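Local coordinates for protein putative polyketide synthase (Brevibacillus brevis, PDB 5HU7) that probably dehydrates beta-hydroxyacyl intermediates during polyketide chain assembly, acting as the dehydratase domain of a trans-AT polyketide synthase, at residues Glu151-Leu156 / Gln181-Ala185; Phe176-Asp180 / Val191-Leu195. All blocks are in the same frame, centred on the assembly; numbering follows the deposited sequence.

Interaction 1: residues Glu151-Leu156 / Gln181-Ala185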
ATOM      1  N   GLU A 151     -25.520  12.665 -40.755  1.00 94.07           N
ATOM      2  CA  GLU A 151     -25.756  14.087 -40.517  1.00 94.80           C
ATOM      3  C   GLU A 151     -24.552  15.003 -40.919  1.00 98.05           C
ATOM      4  O   GLU A 151     -24.740  16.210 -41.055  1.00 98.78           O
ATOM      5  CB  GLU A 151     -26.049  14.246 -38.988  1.00 94.03           C
ATOM      6  CG  GLU A 151     -26.559  15.596 -38.516  1.00107.02           C
ATOM      7  CD  GLU A 151     -26.523  15.754 -37.009  1.00128.67           C
ATOM      8  OE1 GLU A 151     -26.729  14.746 -36.293  1.00127.40           O
ATOM      9  OE2 GLU A 151     -26.247  16.885 -36.545  1.00121.30           O
ATOM     10  N   SER A 152     -23.342  14.459 -41.126  1.00 93.23           N
ATOM     11  CA  SER A 152     -22.154  15.272 -41.325  1.00 93.65           C
ATOM     12  C   SER A 152     -22.093  15.985 -42.682  1.00100.78           C
ATOM     13  O   SER A 152     -22.607  15.506 -43.704  1.00101.72           O
ATOM     14  CB  SER A 152     -20.880  14.463 -41.073  1.00 98.31           C
ATOM     15  OG  SER A 152     -20.871  13.200 -41.711  1.00116.63           O
ATOM     16  N   SER A 153     -21.479  17.179 -42.653  1.00 98.34           N
ATOM     17  CA  SER A 153     -21.273  18.036 -43.813  1.00100.41           C
ATOM     18  C   SER A 153     -19.899  17.750 -44.447  1.00106.63           C
ATOM     19  O   SER A 153     -19.702  18.021 -45.629  1.00111.07           O
ATOM     20  CB  SER A 153     -21.374  19.494 -43.396  1.00104.81           C
ATOM     21  OG  SER A 153     -20.459  19.804 -42.354  1.00119.53           O
ATOM     22  N   GLU A 154     -18.944  17.235 -43.658  1.00 98.90           N
ATOM     23  CA  GLU A 154     -17.623  16.866 -44.130  1.00 97.43           C
ATOM     24  C   GLU A 154     -17.135  15.632 -43.378  1.00 94.64           C
ATOM     25  O   GLU A 154     -17.510  15.414 -42.223  1.00 92.46           O
ATOM     26  CB  GLU A 154     -16.623  17.998 -43.849  1.00 98.97           C
ATOM     27  CG  GLU A 154     -16.681  19.139 -44.836  1.00115.72           C
ATOM     28  CD  GLU A 154     -15.495  20.082 -44.780  1.00141.29           C
ATOM     29  OE1 GLU A 154     -14.529  19.780 -44.044  1.00134.00           O
ATOM     30  OE2 GLU A 154     -15.529  21.122 -45.476  1.00144.53           O
ATOM     31  N   ILE A 155     -16.262  14.855 -44.027  1.00 87.33           N
ATOM     32  CA  ILE A 155     -15.552  13.719 -43.435  1.00 83.54           C
ATOM     33  C   ILE A 155     -14.099  13.922 -43.825  1.00 85.76           C
ATOM     34  O   ILE A 155     -13.781  14.023 -45.002  1.00 86.28           O
ATOM     35  CB  ILE A 155     -16.049  12.336 -43.846  1.00 86.62           C
ATOM     36  CG1 ILE A 155     -17.568  12.250 -43.678  1.00 86.48           C
ATOM     37  CG2 ILE A 155     -15.327  11.259 -43.021  1.00 84.21           C
ATOM     38  CD1 ILE A 155     -18.150  10.984 -44.112  1.00 88.90           C
ATOM     39  N   LEU A 156     -13.236  14.023 -42.833  1.00 83.16           N
ATOM     40  CA  LEU A 156     -11.827  14.300 -43.035  1.00 84.71           C
ATOM     41  C   LEU A 156     -10.966  13.130 -42.696  1.00 83.89           C
ATOM     42  O   LEU A 156     -11.192  12.467 -41.705  1.00 77.96           O
ATOM     43  CB  LEU A 156     -11.390  15.457 -42.136  1.00 84.38           C
ATOM     44  CG  LEU A 156     -12.033  16.802 -42.441  1.00 92.17           C
ATOM     45  CD1 LEU A 156     -13.422  16.914 -41.799  1.00 92.64           C
ATOM     46  CD2 LEU A 156     -11.180  17.929 -41.894  1.00 97.08           C
ATOM     47  N   GLN A 181     -10.614   8.819 -38.836  1.00 76.75           N
ATOM     48  CA  GLN A 181     -11.363   9.791 -39.621  1.00 76.54           C
ATOM     49  C   GLN A 181     -12.176  10.672 -38.729  1.00 76.39           C
ATOM     50  O   GLN A 181     -12.446  10.311 -37.590  1.00 73.18           O
ATOM     51  CB  GLN A 181     -12.255   9.083 -40.663  1.00 80.43           C
ATOM     52  CG  GLN A 181     -13.089   7.936 -40.095  1.00 82.76           C
ATOM     53  CD  GLN A 181     -13.818   7.168 -41.166  1.00 99.62           C
ATOM     54  OE1 GLN A 181     -14.746   7.670 -41.797  1.00 97.71           O
ATOM     55  NE2 GLN A 181     -13.434   5.928 -41.385  1.00 90.77           N
ATOM     56  N   VAL A 182     -12.559  11.840 -39.234  1.00 75.83           N
ATOM     57  CA  VAL A 182     -13.351  12.785 -38.456  1.00 75.32           C
ATOM     58  C   VAL A 182     -14.587  13.137 -39.221  1.00 76.04           C
ATOM     59  O   VAL A 182     -14.491  13.654 -40.317  1.00 78.31           O
ATOM     60  CB  VAL A 182     -12.537  14.046 -38.094  1.00 80.36           C
ATOM     61  CG1 VAL A 182     -13.399  15.067 -37.379  1.00 79.96           C
ATOM     62  CG2 VAL A 182     -11.342  13.667 -37.245  1.00 79.11           C
ATOM     63  N   TYR A 183     -15.740  12.911 -38.608  1.00 71.45           N
ATOM     64  CA  TYR A 183     -17.059  13.278 -39.141  1.00 72.47           C
ATOM     65  C   TYR A 183     -17.460  14.631 -38.551  1.00 78.97           C
ATOM     66  O   TYR A 183     -17.672  14.717 -37.361  1.00 78.02           O
ATOM     67  CB  TYR A 183     -18.083  12.244 -38.709  1.00 71.66           C
ATOM     68  CG  TYR A 183     -17.888  10.872 -39.308  1.00 73.16           C
ATOM     69  CD1 TYR A 183     -17.131   9.911 -38.659  1.00 73.10           C
ATOM     70  CD2 TYR A 183     -18.595  10.480 -40.433  1.00 77.00           C
ATOM     71  CE1 TYR A 183     -17.010   8.625 -39.160  1.00 74.14           C
ATOM     72  CE2 TYR A 183     -18.502   9.188 -40.932  1.00 79.65           C
ATOM     73  CZ  TYR A 183     -17.689   8.265 -40.303  1.00 86.95           C
ATOM     74  OH  TYR A 183     -17.585   6.984 -40.783  1.00 93.77           O
ATOM     75  N   ARG A 184     -17.595  15.665 -39.371  1.00 81.69           N
ATOM     76  CA  ARG A 184     -17.975  16.976 -38.877  1.00 83.45           C
ATOM     77  C   ARG A 184     -19.393  17.287 -39.206  1.00 93.20           C
ATOM     78  O   ARG A 184     -19.832  17.175 -40.347  1.00 95.27           O
ATOM     79  CB  ARG A 184     -17.121  18.127 -39.440  1.00 88.47           C
ATOM     80  CG  ARG A 184     -17.486  19.470 -38.735  1.00115.12           C
ATOM     81  CD  ARG A 184     -16.794  20.719 -39.214  1.00134.74           C
ATOM     82  NE  ARG A 184     -17.017  20.973 -40.641  1.00145.38           N
ATOM     83  CZ  ARG A 184     -18.121  21.516 -41.162  1.00160.75           C
ATOM     84  NH1 ARG A 184     -19.147  21.857 -40.385  1.00141.40           N
ATOM     85  NH2 ARG A 184     -18.212  21.705 -42.477  1.00151.14           N
ATOM     86  N   ALA A 185     -20.053  17.854 -38.238  1.00 91.39           N
ATOM     87  CA  ALA A 185     -21.393  18.337 -38.433  1.00 94.29           C
ATOM     88  C   ALA A 185     -21.458  19.681 -37.749  1.00102.82           C
ATOM     89  O   ALA A 185     -20.594  19.995 -36.922  1.00101.90           O
ATOM     90  CB  ALA A 185     -22.368  17.388 -37.771  1.00 94.46           C
TER
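Arg184 O is the backbone acceptor on which Ser153 and Glu154 converge. Ser153 N meets it at 2.8 Å, nearly head-on to the carbonyl, while Glu154 N gives a weaker, longer bond; two successive residues facing one make a classic beta bulge. Arg184 N returns a bond to Glu154 O; beyond this pair, regular pairing continues, Leu156 and Val182 bonding through N-H and O in both directions.

On one face Ile155 runs alongside Tyr183. Ile155 CD1 comes 3.7 Å from Tyr183 CE2, its CG2 stands over the outer part of one ring face, and Ser152 OG lies at the ring edge, itself hydrogen-bonded to Gln149 O. On the other face Arg184 starts with CG anti to the backbone N (chi1 -173°) and bends at chi3, which brings its guanidinium back beneath the bulge. Ser153 OG lies over one guanidinium face, 2.9 Å from Arg184 NH2 but badly aligned for bonding it, and gives a weak bond to Arg184 O. Glu154 OE2 stays 4.1 Å from Arg184 NH2, too far for a salt bridge.

Further out, Tyr222 of helix 212-227 touches Glu154, Leu156 and Val182 and bonds weakly to Arg184 NE, while Cys161 packs on Leu156 and Val182. The arrangement is an antiparallel edge pairing with a classic bulge, at the margin of a hotdog-fold sheet packed against its helix.

Interaction 2: residues Phe176-Asp180 / Val191-Leu195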
ATOM      1  N   PHE A 176      -1.359  12.833 -35.297  1.00132.30           N
ATOM      2  CA  PHE A 176      -2.776  12.485 -35.454  1.00129.68           C
ATOM      3  C   PHE A 176      -2.789  10.974 -35.784  1.00129.55           C
ATOM      4  O   PHE A 176      -3.530  10.529 -36.672  1.00129.51           O
ATOM      5  CB  PHE A 176      -3.394  13.298 -36.621  1.00132.70           C
ATOM      6  CG  PHE A 176      -3.253  14.801 -36.510  1.00134.09           C
ATOM      7  CD1 PHE A 176      -2.006  15.407 -36.578  1.00138.22           C
ATOM      8  CD2 PHE A 176      -4.370  15.617 -36.431  1.00135.51           C
ATOM      9  CE1 PHE A 176      -1.869  16.775 -36.399  1.00139.04           C
ATOM     10  CE2 PHE A 176      -4.234  16.999 -36.330  1.00138.63           C
ATOM     11  CZ  PHE A 176      -2.982  17.567 -36.292  1.00137.63           C
ATOM     12  N   GLN A 177      -1.914  10.199 -35.086  1.00121.81           N
ATOM     13  CA  GLN A 177      -1.746   8.752 -35.285  1.00120.08           C
ATOM     14  C   GLN A 177      -2.942   7.967 -34.748  1.00115.23           C
ATOM     15  O   GLN A 177      -3.243   6.881 -35.252  1.00117.39           O
ATOM     16  CB  GLN A 177      -0.443   8.247 -34.627  1.00121.87           C
ATOM     17  CG  GLN A 177       0.838   8.616 -35.403  1.00135.85           C
ATOM     18  CD  GLN A 177       2.118   8.402 -34.608  1.00151.02           C
ATOM     19  OE1 GLN A 177       2.113   8.033 -33.420  1.00146.19           O
ATOM     20  NE2 GLN A 177       3.254   8.635 -35.247  1.00134.67           N
ATOM     21  N   GLY A 178      -3.618   8.515 -33.746  1.00101.99           N
ATOM     22  CA  GLY A 178      -4.794   7.873 -33.180  1.00 98.20           C
ATOM     23  C   GLY A 178      -6.100   8.113 -33.918  1.00 95.13           C
ATOM     24  O   GLY A 178      -7.084   7.452 -33.608  1.00 94.21           O
ATOM     25  N   ILE A 179      -6.133   9.027 -34.913  1.00 86.87           N
ATOM     26  CA  ILE A 179      -7.356   9.403 -35.639  1.00 83.95           C
ATOM     27  C   ILE A 179      -7.527   8.657 -36.945  1.00 84.54           C
ATOM     28  O   ILE A 179      -6.735   8.898 -37.847  1.00 85.55           O
ATOM     29  CB  ILE A 179      -7.338  10.945 -35.901  1.00 85.45           C
ATOM     30  CG1 ILE A 179      -7.235  11.710 -34.568  1.00 81.75           C
ATOM     31  CG2 ILE A 179      -8.583  11.420 -36.718  1.00 85.72           C
ATOM     32  CD1 ILE A 179      -7.219  13.169 -34.730  1.00 86.64           C
ATOM     33  N   ASP A 180      -8.589   7.831 -37.102  1.00 77.82           N
ATOM     34  CA  ASP A 180      -8.858   7.190 -38.385  1.00 79.33           C
ATOM     35  C   ASP A 180      -9.545   8.208 -39.312  1.00 82.37           C
ATOM     36  O   ASP A 180      -9.131   8.409 -40.449  1.00 85.74           O
ATOM     37  CB  ASP A 180      -9.756   5.953 -38.219  1.00 82.63           C
ATOM     38  CG  ASP A 180      -9.079   4.748 -37.599  1.00100.69           C
ATOM     39  OD1 ASP A 180      -7.930   4.450 -37.983  1.00106.24           O
ATOM     40  OD2 ASP A 180      -9.733   4.050 -36.798  1.00107.74           O
ATOM     41  N   VAL A 191     -15.162  11.568 -33.840  1.00 63.48           N
ATOM     42  CA  VAL A 191     -13.841  11.096 -34.198  1.00 64.39           C
ATOM     43  C   VAL A 191     -13.814   9.594 -34.141  1.00 68.64           C
ATOM     44  O   VAL A 191     -14.135   9.033 -33.097  1.00 66.53           O
ATOM     45  CB  VAL A 191     -12.778  11.662 -33.209  1.00 67.62           C
ATOM     46  CG1 VAL A 191     -11.379  11.233 -33.612  1.00 68.30           C
ATOM     47  CG2 VAL A 191     -12.853  13.173 -33.128  1.00 66.82           C
ATOM     48  N   LYS A 192     -13.369   8.952 -35.212  1.00 67.19           N
ATOM     49  CA  LYS A 192     -13.167   7.504 -35.207  1.00 68.57           C
ATOM     50  C   LYS A 192     -11.718   7.296 -34.766  1.00 73.75           C
ATOM     51  O   LYS A 192     -10.792   7.815 -35.397  1.00 71.21           O
ATOM     52  CB  LYS A 192     -13.403   6.891 -36.579  1.00 70.56           C
ATOM     53  CG  LYS A 192     -13.295   5.372 -36.563  1.00 89.46           C
ATOM     54  CD  LYS A 192     -13.868   4.761 -37.819  1.00 96.03           C
ATOM     55  CE  LYS A 192     -13.602   3.284 -37.904  1.00110.97           C
ATOM     56  NZ  LYS A 192     -12.165   2.975 -38.138  1.00131.17           N
ATOM     57  N   LEU A 193     -11.536   6.573 -33.675  1.00 72.54           N
ATOM     58  CA  LEU A 193     -10.226   6.372 -33.073  1.00 72.54           C
ATOM     59  C   LEU A 193      -9.617   5.035 -33.392  1.00 78.55           C
ATOM     60  O   LEU A 193     -10.306   4.028 -33.449  1.00 78.75           O
ATOM     61  CB  LEU A 193     -10.336   6.493 -31.544  1.00 70.67           C
ATOM     62  CG  LEU A 193     -10.791   7.838 -31.031  1.00 73.80           C
ATOM     63  CD1 LEU A 193     -11.192   7.727 -29.604  1.00 73.55           C
ATOM     64  CD2 LEU A 193      -9.725   8.905 -31.229  1.00 75.38           C
ATOM     65  N   SER A 194      -8.293   5.012 -33.409  1.00 77.73           N
ATOM     66  CA  SER A 194      -7.506   3.796 -33.559  1.00 80.91           C
ATOM     67  C   SER A 194      -6.329   4.021 -32.638  1.00 88.06           C
ATOM     68  O   SER A 194      -5.224   4.342 -33.067  1.00 90.32           O
ATOM     69  CB  SER A 194      -7.142   3.541 -35.017  1.00 83.93           C
ATOM     70  OG  SER A 194      -5.976   2.751 -35.142  1.00103.64           O
ATOM     71  N   LEU A 195      -6.624   3.936 -31.337  1.00 84.93           N
ATOM     72  CA  LEU A 195      -5.653   4.184 -30.291  1.00 84.72           C
ATOM     73  C   LEU A 195      -4.514   3.168 -30.362  1.00 96.68           C
ATOM     74  O   LEU A 195      -4.752   2.009 -30.712  1.00 97.82           O
ATOM     75  CB  LEU A 195      -6.320   4.155 -28.904  1.00 82.13           C
ATOM     76  CG  LEU A 195      -7.323   5.274 -28.627  1.00 83.18           C
ATOM     77  CD1 LEU A 195      -8.080   5.035 -27.339  1.00 80.53           C
ATOM     78  CD2 LEU A 195      -6.649   6.625 -28.609  1.00 84.97           C
TER
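Asp180 and Lys192 cross at an angle, with the carboxylate lying between the lysine chain and Ser194. Lys192 CG points away from its own N (chi1 -176°); the chain runs extended and bends only at its last torsion (chi4 -70°), which turns the ammonium group back toward the acid. NZ then meets Asp180 OD2 at 3.0 Å, a salt bridge made from above the carboxylate plane, 58° out of it. Ser194 meets the carboxylate with its CB, 3.2 Å from Asp180 OD2, rather than with its hydroxyl.

The main chain fixes both partners. Asp180 N donates to Lys192 O at 2.8 Å, tying together the backbones of the two residues whose side chains form the ion pair. Two residues back, Gly178 O accepts from Ser194 N at 2.7 Å, and Leu193 CA makes a CH...O contact with the same oxygen. Between these bonds Ile179 and Leu193 form an antiparallel non-hydrogen-bonded pair.

Ile179 CG2 touches Val191 CG1 at 4.2 Å, the two branched chains passing obliquely, and both side chains rest on Ser219 of helix 212-227. Leu193 packs on Ser215 of the same helix, while Lys192 touches Tyr258 of the neighbouring strand 258-263.

With an alanine in place of the aspartate, the Lys192 ammonium group would probably lose this partner and be freer to turn, though the backbone bond to Lys192 O could remain. The chemistry thus divides in two: aliphatic groups meet on the face turned to the helix, while a salt bridge probably adds electrostatic attraction to the backbone bonding where strand 179-185 begins and strand 188-193 ends.

Interactions 1 and 2 have centres about 14 Å apart and share strand 179-185, which pairs with strand 154-157 in interaction 1 and with strand 188-193 in interaction 2. The sheet order is therefore 154-157, 179-185, 188-193, with 154-157 outermost within the chain. Along the sequence the segments alternate: 151-156, 176-180, 181-185, then 191-195. Interaction 2 closes the open end of a beta hairpin, whereas interaction 1 adds the earlier strand to that hairpin's far side. Gln181 O, 2.9 Å from Lys192 N in a probable hydrogen bond, joins the two directly. Helix 212-227 touches side chains of both, tying this margin of the hotdog domain to its helix.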